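Fatty acid CoA ligase (PDB 6SQ8) belongs to the ANL superfamily of AMP-binding enzymes, and its large N-terminal part and smaller C-terminal domain hold AMP together with 1-ethanoyl-9H-pyrido[3,4-b]indole-3-carboxylic acid. Local coordinates at residues 169-174 against 358-363; 79-84 against 202-207. One frame throughout, in Å; residues are numbered along the deposited sequence.

Contact 1 (169-174 against 358-363)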
ATOM      1  N   LYS A 169      15.433  -3.808   1.362  1.00 65.70           N
ATOM      2  CA  LYS A 169      15.887  -2.552   1.975  1.00 57.20           C
ATOM      3  C   LYS A 169      14.855  -2.096   3.002  1.00 50.36           C
ATOM      4  O   LYS A 169      13.683  -2.266   2.783  1.00 49.95           O
ATOM      5  CB  LYS A 169      15.966  -1.452   0.911  1.00 55.65           C
ATOM      6  CG  LYS A 169      16.676  -1.821  -0.383  1.00 59.41           C
ATOM      7  CD  LYS A 169      16.011  -1.306  -1.657  1.00 66.26           C
ATOM      8  CE  LYS A 169      16.045  -2.310  -2.791  1.00 70.97           C
ATOM      9  NZ  LYS A 169      15.804  -1.638  -4.088  1.00 75.85           N
ATOM     10  N   GLY A 170      15.298  -1.444   4.078  1.00 46.26           N
ATOM     11  CA  GLY A 170      14.400  -0.890   5.088  1.00 41.93           C
ATOM     12  C   GLY A 170      14.136   0.585   4.849  1.00 38.66           C
ATOM     13  O   GLY A 170      15.015   1.402   5.034  1.00 36.31           O
ATOM     14  N   VAL A 171      12.910   0.914   4.447  1.00 37.97           N
ATOM     15  CA  VAL A 171      12.510   2.298   4.229  1.00 37.24           C
ATOM     16  C   VAL A 171      12.270   2.954   5.589  1.00 36.94           C
ATOM     17  O   VAL A 171      11.376   2.553   6.305  1.00 35.49           O
ATOM     18  CB  VAL A 171      11.245   2.395   3.357  1.00 35.58           C
ATOM     19  CG1 VAL A 171      10.643   3.782   3.412  1.00 35.63           C
ATOM     20  CG2 VAL A 171      11.497   1.961   1.926  1.00 35.14           C
ATOM     21  N   ALA A 172      13.048   3.998   5.896  1.00 38.17           N
ATOM     22  CA  ALA A 172      12.903   4.756   7.131  1.00 36.45           C
ATOM     23  C   ALA A 172      12.089   6.018   6.872  1.00 34.77           C
ATOM     24  O   ALA A 172      12.487   6.849   6.053  1.00 34.33           O
ATOM     25  CB  ALA A 172      14.263   5.118   7.675  1.00 38.09           C
ATOM     26  N   HIS A 173      10.977   6.153   7.594  1.00 34.61           N
ATOM     27  CA  HIS A 173      10.111   7.323   7.505  1.00 35.20           C
ATOM     28  C   HIS A 173      10.194   8.135   8.800  1.00 37.05           C
ATOM     29  O   HIS A 173      10.067   7.597   9.916  1.00 35.77           O
ATOM     30  CB  HIS A 173       8.666   6.912   7.207  1.00 35.85           C
ATOM     31  CG  HIS A 173       8.344   6.929   5.751  1.00 37.75           C
ATOM     32  ND1 HIS A 173       8.176   5.767   5.012  1.00 34.48           N
ATOM     33  CD2 HIS A 173       8.224   7.965   4.889  1.00 39.36           C
ATOM     34  CE1 HIS A 173       7.935   6.090   3.758  1.00 37.10           C
ATOM     35  NE2 HIS A 173       7.964   7.438   3.652  1.00 39.88           N
ATOM     36  N   SER A 174      10.359   9.452   8.639  1.00 37.07           N
ATOM     37  CA  SER A 174      10.496  10.359   9.752  1.00 35.89           C
ATOM     38  C   SER A 174       9.140  10.555  10.427  1.00 34.66           C
ATOM     39  O   SER A 174       8.090  10.344   9.822  1.00 33.56           O
ATOM     40  CB  SER A 174      11.079  11.672   9.302  1.00 37.58           C
ATOM     41  OG  SER A 174      10.066  12.540   8.800  1.00 39.26           O
ATOM     42  N   SER A 358      13.274   9.179   4.649  1.00 28.80           N
ATOM     43  CA  SER A 358      14.563   9.749   5.025  1.00 30.44           C
ATOM     44  C   SER A 358      15.676   9.038   4.258  1.00 29.70           C
ATOM     45  O   SER A 358      16.675   9.634   3.901  1.00 32.35           O
ATOM     46  CB  SER A 358      14.796   9.649   6.498  1.00 33.59           C
ATOM     47  OG  SER A 358      13.801  10.374   7.211  1.00 39.05           O
ATOM     48  N   GLY A 359      15.466   7.748   3.997  1.00 28.68           N
ATOM     49  CA  GLY A 359      16.425   6.928   3.295  1.00 29.76           C
ATOM     50  C   GLY A 359      16.262   5.475   3.696  1.00 30.79           C
ATOM     51  O   GLY A 359      15.468   5.141   4.606  1.00 30.60           O
ATOM     52  N   TYR A 360      17.020   4.605   3.025  1.00 31.62           N
ATOM     53  CA  TYR A 360      17.065   3.232   3.434  1.00 37.50           C
ATOM     54  C   TYR A 360      17.904   3.164   4.720  1.00 44.14           C
ATOM     55  O   TYR A 360      19.009   3.717   4.790  1.00 43.20           O
ATOM     56  CB  TYR A 360      17.590   2.323   2.320  1.00 37.49           C
ATOM     57  CG  TYR A 360      16.772   2.327   1.049  1.00 38.99           C
ATOM     58  CD1 TYR A 360      15.454   1.899   1.022  1.00 39.66           C
ATOM     59  CD2 TYR A 360      17.328   2.752  -0.145  1.00 38.37           C
ATOM     60  CE1 TYR A 360      14.710   1.922  -0.147  1.00 39.58           C
ATOM     61  CE2 TYR A 360      16.602   2.764  -1.324  1.00 37.78           C
ATOM     62  CZ  TYR A 360      15.292   2.342  -1.332  1.00 39.74           C
ATOM     63  OH  TYR A 360      14.598   2.355  -2.512  1.00 37.10           O
ATOM     64  N   TRP A 361      17.331   2.505   5.737  1.00 46.63           N
ATOM     65  CA  TRP A 361      17.909   2.376   7.060  1.00 46.20           C
ATOM     66  C   TRP A 361      19.319   1.770   6.962  1.00 47.67           C
ATOM     67  O   TRP A 361      19.485   0.650   6.466  1.00 42.58           O
ATOM     68  CB  TRP A 361      16.991   1.523   7.934  1.00 45.85           C
ATOM     69  CG  TRP A 361      17.542   1.243   9.297  1.00 43.49           C
ATOM     70  CD1 TRP A 361      18.160   0.098   9.715  1.00 45.34           C
ATOM     71  CD2 TRP A 361      17.532   2.131  10.420  1.00 39.30           C
ATOM     72  NE1 TRP A 361      18.536   0.224  11.023  1.00 46.85           N
ATOM     73  CE2 TRP A 361      18.160   1.459  11.484  1.00 41.61           C
ATOM     74  CE3 TRP A 361      17.021   3.408  10.644  1.00 43.10           C
ATOM     75  CZ2 TRP A 361      18.284   2.021  12.753  1.00 42.39           C
ATOM     76  CZ3 TRP A 361      17.173   3.979  11.894  1.00 43.53           C
ATOM     77  CH2 TRP A 361      17.783   3.286  12.938  1.00 42.38           C
ATOM     78  N   ARG A 362      20.315   2.536   7.439  1.00 49.30           N
ATOM     79  CA  ARG A 362      21.711   2.125   7.560  1.00 46.16           C
ATOM     80  C   ARG A 362      22.229   1.609   6.203  1.00 48.47           C
ATOM     81  O   ARG A 362      22.961   0.615   6.153  1.00 49.21           O
ATOM     82  CB  ARG A 362      21.835   1.068   8.663  1.00 40.64           C
ATOM     83  N   ASP A 363      21.843   2.280   5.107  1.00 47.61           N
ATOM     84  CA  ASP A 363      22.290   1.908   3.756  1.00 49.08           C
ATOM     85  C   ASP A 363      22.333   3.153   2.873  1.00 52.83           C
ATOM     86  O   ASP A 363      21.477   3.327   2.012  1.00 57.52           O
ATOM     87  CB  ASP A 363      21.412   0.806   3.155  1.00 46.45           C
ATOM     88  CG  ASP A 363      21.916   0.245   1.830  1.00 45.74           C
ATOM     89  OD1 ASP A 363      22.897   0.797   1.294  1.00 43.27           O
ATOM     90  OD2 ASP A 363      21.320  -0.742   1.334  1.00 49.69           O
TER
HETATM   91  O   HOH W   1      10.872  10.506   6.359  1.00 26.97           O
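Val-171 and Tyr-360 face each other as a non-hydrogen-bonded antiparallel pair, their CA atoms 4.7 Å apart, and Ala-172 with Gly-359 forms the adjoining hydrogen-bonded pair. Three backbone bonds join the edges. Trp-361 N reaches Gly-170 O at 2.7 Å, nearly straight at 171°. Ala-172 N donates to Gly-359 O at 3.0 Å, and Ser-358 N to Ala-172 O at 2.8 Å. Tyr-360 carries much of the side-chain contact. Its ring, with CG anti to the carbonyl carbon, shares a face of the sheet with Val-171, whose CG2 meets CE1 of Tyr-360 obliquely at 3.8 Å. The aliphatic part of Lys-169 covers one ring face: CD stands 3.9 Å from the Tyr-360 centroid and 21° off the normal, a CH-pi contact displaced toward the rim on the CZ side. Bends at chi2 and chi3 carry the Lys-169 chain across the ring. Beyond that ring, the phenol OH bonds to Glu-301. On the opposite side of the sheet from Val-171 and Tyr-360, Ala-172 places its CB at the edge of the Trp-361 indole, 4.4 Å from CE3. A water bridges the far end, accepting from Ser-174 N and bonded to Ser-358 OG. Gly-359 adopts backbone angles that are readily available to glycine. A type II turn from Tyr-360 to Asp-363 leads into helix 364-367, capped by Asp-363 through Arg-366 N; Ser-174 likewise caps helix 175-189 through Ala-177 N. Strand 170-174 emerges from the glycine-rich signature loop of AMP-binding enzymes, which ends with Lys-169 and Gly-170. It is the middle of a three-stranded antiparallel sheet, between 155-160 and 359-360, and Trp-361 packs on Val-158 of strand 155-160 and meets the ring of His-76.

Contact 2 (79-84 against 202-207). With EQ2 (1-ethanoyl-9~{H}-pyrido[3,4-b]indole-3-carboxylic acid), chain F.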
ATOM      1  N   GLY A  79       6.711  -3.205  11.472  1.00 38.88           N
ATOM      2  CA  GLY A  79       5.574  -4.087  11.283  1.00 36.86           C
ATOM      3  C   GLY A  79       5.926  -5.288  10.416  1.00 38.28           C
ATOM      4  O   GLY A  79       6.233  -5.150   9.228  1.00 38.82           O
ATOM      5  N   LEU A  80       5.880  -6.478  11.023  1.00 39.84           N
ATOM      6  CA  LEU A  80       6.146  -7.719  10.333  1.00 40.35           C
ATOM      7  C   LEU A  80       4.893  -8.170   9.580  1.00 40.81           C
ATOM      8  O   LEU A  80       3.889  -8.551  10.172  1.00 40.60           O
ATOM      9  CB  LEU A  80       6.596  -8.761  11.356  1.00 38.81           C
ATOM     10  CG  LEU A  80       7.934  -8.462  12.014  1.00 39.09           C
ATOM     11  CD1 LEU A  80       8.193  -9.424  13.165  1.00 41.28           C
ATOM     12  CD2 LEU A  80       9.053  -8.539  10.991  1.00 36.95           C
ATOM     13  N   ARG A  81       5.011  -8.124   8.254  1.00 44.64           N
ATOM     14  CA  ARG A  81       3.950  -8.378   7.291  1.00 50.30           C
ATOM     15  C   ARG A  81       3.454  -9.815   7.449  1.00 53.85           C
ATOM     16  O   ARG A  81       4.263 -10.740   7.488  1.00 52.03           O
ATOM     17  CB  ARG A  81       4.538  -8.137   5.899  1.00 52.21           C
ATOM     18  CG  ARG A  81       3.557  -7.691   4.826  1.00 57.99           C
ATOM     19  CD  ARG A  81       4.323  -7.030   3.696  1.00 59.03           C
ATOM     20  NE  ARG A  81       5.023  -5.842   4.178  1.00 54.89           N
ATOM     21  CZ  ARG A  81       6.147  -5.369   3.678  1.00 49.59           C
ATOM     22  NH1 ARG A  81       6.762  -6.018   2.708  1.00 45.97           N
ATOM     23  NH2 ARG A  81       6.653  -4.253   4.163  1.00 52.21           N
ATOM     24  N   PRO A  82       2.125 -10.063   7.544  1.00 57.35           N
ATOM     25  CA  PRO A  82       1.607 -11.433   7.629  1.00 58.17           C
ATOM     26  C   PRO A  82       1.834 -12.312   6.379  1.00 56.73           C
ATOM     27  O   PRO A  82       2.037 -13.518   6.520  1.00 54.91           O
ATOM     28  CB  PRO A  82       0.108 -11.236   7.878  1.00 55.20           C
ATOM     29  CG  PRO A  82      -0.187  -9.870   7.331  1.00 56.36           C
ATOM     30  CD  PRO A  82       1.061  -9.052   7.590  1.00 55.36           C
ATOM     31  N   THR A  83       1.818 -11.706   5.189  1.00 56.59           N
ATOM     32  CA  THR A  83       2.015 -12.441   3.917  1.00 60.99           C
ATOM     33  C   THR A  83       3.489 -12.817   3.685  1.00 62.31           C
ATOM     34  O   THR A  83       3.780 -13.644   2.828  1.00 65.47           O
ATOM     35  CB  THR A  83       1.519 -11.643   2.700  1.00 60.76           C
ATOM     36  OG1 THR A  83       2.058 -10.329   2.807  1.00 60.44           O
ATOM     37  CG2 THR A  83       0.008 -11.575   2.606  1.00 56.66           C
ATOM     38  N   ALA A  84       4.416 -12.191   4.411  1.00 61.43           N
ATOM     39  CA  ALA A  84       5.843 -12.392   4.168  1.00 61.35           C
ATOM     40  C   ALA A  84       6.283 -13.760   4.709  1.00 63.00           C
ATOM     41  O   ALA A  84       5.719 -14.280   5.679  1.00 64.62           O
ATOM     42  CB  ALA A  84       6.645 -11.274   4.783  1.00 56.52           C
ATOM     43  N   LEU A 202      -2.592  -4.111   9.374  1.00 34.03           N
ATOM     44  CA  LEU A 202      -2.153  -3.005  10.221  1.00 32.15           C
ATOM     45  C   LEU A 202      -0.624  -2.868  10.223  1.00 33.18           C
ATOM     46  O   LEU A 202      -0.104  -1.863  10.715  1.00 37.47           O
ATOM     47  CB  LEU A 202      -2.667  -3.235  11.641  1.00 32.80           C
ATOM     48  CG  LEU A 202      -4.145  -2.918  11.874  1.00 33.67           C
ATOM     49  CD1 LEU A 202      -4.527  -3.165  13.348  1.00 31.09           C
ATOM     50  CD2 LEU A 202      -4.480  -1.482  11.453  1.00 32.31           C
ATOM     51  N   SER A 203       0.093  -3.863   9.692  1.00 31.14           N
ATOM     52  CA  SER A 203       1.548  -3.846   9.670  1.00 31.35           C
ATOM     53  C   SER A 203       2.108  -2.797   8.689  1.00 33.80           C
ATOM     54  O   SER A 203       3.258  -2.385   8.851  1.00 35.59           O
ATOM     55  CB  SER A 203       2.078  -5.210   9.340  1.00 30.30           C
ATOM     56  OG  SER A 203       1.597  -5.638   8.076  1.00 27.69           O
ATOM     57  N   ASP A 204       1.328  -2.374   7.674  1.00 34.58           N
ATOM     58  CA  ASP A 204       1.810  -1.398   6.657  1.00 32.93           C
ATOM     59  C   ASP A 204       0.802  -0.250   6.510  1.00 29.47           C
ATOM     60  O   ASP A 204       0.437   0.354   7.499  1.00 29.16           O
ATOM     61  CB  ASP A 204       2.176  -2.119   5.362  1.00 37.11           C
ATOM     62  CG  ASP A 204       3.287  -3.131   5.576  1.00 38.39           C
ATOM     63  OD1 ASP A 204       4.451  -2.713   5.667  1.00 36.65           O
ATOM     64  OD2 ASP A 204       2.968  -4.334   5.671  1.00 41.51           O
ATOM     65  N   LEU A 205       0.382   0.069   5.286  1.00 28.17           N
ATOM     66  CA  LEU A 205      -0.439   1.250   5.057  1.00 28.19           C
ATOM     67  C   LEU A 205      -1.662   1.253   5.981  1.00 27.91           C
ATOM     68  O   LEU A 205      -2.052   2.296   6.492  1.00 26.22           O
ATOM     69  CB  LEU A 205      -0.880   1.319   3.598  1.00 28.38           C
ATOM     70  CG  LEU A 205      -1.831   2.462   3.262  1.00 28.86           C
ATOM     71  CD1 LEU A 205      -1.191   3.798   3.598  1.00 28.78           C
ATOM     72  CD2 LEU A 205      -2.228   2.413   1.789  1.00 31.32           C
ATOM     73  N   GLY A 206      -2.252   0.078   6.204  1.00 29.33           N
ATOM     74  CA  GLY A 206      -3.418  -0.061   7.096  1.00 28.84           C
ATOM     75  C   GLY A 206      -3.217   0.622   8.436  1.00 29.16           C
ATOM     76  O   GLY A 206      -4.103   1.306   8.935  1.00 30.08           O
ATOM     77  N   GLY A 207      -2.037   0.419   9.021  1.00 30.59           N
ATOM     78  CA  GLY A 207      -1.693   0.961  10.316  1.00 31.36           C
ATOM     79  C   GLY A 207      -1.525   2.475  10.308  1.00 33.46           C
ATOM     80  O   GLY A 207      -1.825   3.117  11.328  1.00 38.85           O
TER
HETATM   81  C1  EQ2 F 501      -1.448   5.438  -1.140  1.00 40.92           C
HETATM   82  C2  EQ2 F 501      -0.962   4.107  -1.599  1.00 40.14           C
HETATM   83  O1  EQ2 F 501      -1.667   3.439  -2.332  1.00 45.09           O
HETATM   84  C3  EQ2 F 501       0.362   3.583  -1.108  1.00 37.28           C
HETATM   85  N1  EQ2 F 501       0.901   2.574  -1.803  1.00 36.34           N
HETATM   86  C4  EQ2 F 501       2.068   2.037  -1.414  1.00 41.21           C
HETATM   87  C5  EQ2 F 501       2.602   0.870  -2.216  1.00 42.52           C
HETATM   88  O2  EQ2 F 501       1.966   0.510  -3.230  1.00 40.44           O
HETATM   89  O3  EQ2 F 501       3.625   0.329  -1.763  1.00 45.79           O
HETATM   90  C6  EQ2 F 501       2.758   2.482  -0.293  1.00 39.41           C
HETATM   91  C7  EQ2 F 501       2.229   3.525   0.444  1.00 36.72           C
HETATM   92  C8  EQ2 F 501       2.648   4.248   1.616  1.00 36.23           C
HETATM   93  C9  EQ2 F 501       3.743   4.180   2.473  1.00 36.16           C
HETATM   94  C10 EQ2 F 501       3.823   5.064   3.526  1.00 34.88           C
HETATM   95  C11 EQ2 F 501       2.828   6.015   3.744  1.00 34.20           C
HETATM   96  C12 EQ2 F 501       1.740   6.120   2.911  1.00 36.41           C
HETATM   97  C13 EQ2 F 501       1.661   5.224   1.848  1.00 38.35           C
HETATM   98  N2  EQ2 F 501       0.680   5.107   0.882  1.00 39.61           N
HETATM   99  C14 EQ2 F 501       1.008   4.092   0.030  1.00 36.90           C
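A side-on salt bridge between Arg-81 and Asp-204 ties the loop after strand 76-79 to the N-terminal end of helix 205-215. NE of Arg-81 reaches OD2 of Asp-204 at 3.0 Å, and NH2 of Arg-81 reaches OD1 of Asp-204 at 3.1 Å, so two nitrogens grip two oxygens. Neither bond is straight (146° and 150° at the hydrogens), in keeping with guanidinium and carboxylate planes turned 56° apart and with both nitrogens standing above the carboxylate plane. The Arg-81 chain starts with CG anti to the backbone N and bends at chi3, which brings the guanidinium edge over the acid. OD2 of Asp-204 also accepts from OG of Ser-203 at 3.1 Å, on the opposite face of the carboxylate from NE. Two donors hold this oxygen from opposite faces; with the NH2 bond to OD1 they would be expected to restrict rotation of the carboxylate. NH2 of Arg-81 has a second acceptor in Phe-160 O. In the fold, Asp-204 is the N-cap residue of helix 205-215, although its carboxylate makes no capping bond and is engaged instead by Arg-81 and Ser-203. The next residue, Leu-205, belongs to the ligand pocket: its CD1 lies 3.5 Å from N2 of 1-ethanoyl-9H-pyrido[3,4-b]indole-3-carboxylic acid. Next to the salt bridge, Pro-82 CD touches Ser-203 OG at 3.5 Å, and Gly-79 CA lies 3.8 Å from Ser-203 O. NE2 of Gln-89, on helix 86-95, bonds to Arg-81 O.

Both contacts lie in the large N-terminal part of the chain and are partly buried. Their centres are about 17 Å apart, and the nearest atoms of the two contacts, about 7 Å apart, do not touch. Contact 2 has its centre about 10 Å from the centre of the chain and is the more central of the two. They hold different elements: contact 1 pairs two strands of the three-stranded antiparallel sheet, whereas contact 2 joins a loop to the start of a helix. The chemistry differs accordingly: backbone pairing and side-chain packing over 433 Å² in contact 1, a salt bridge with a smaller backbone and serine contact, 207 Å² in all, in contact 2. Strand 155-160 flanks 170-174 and also reaches contact 2.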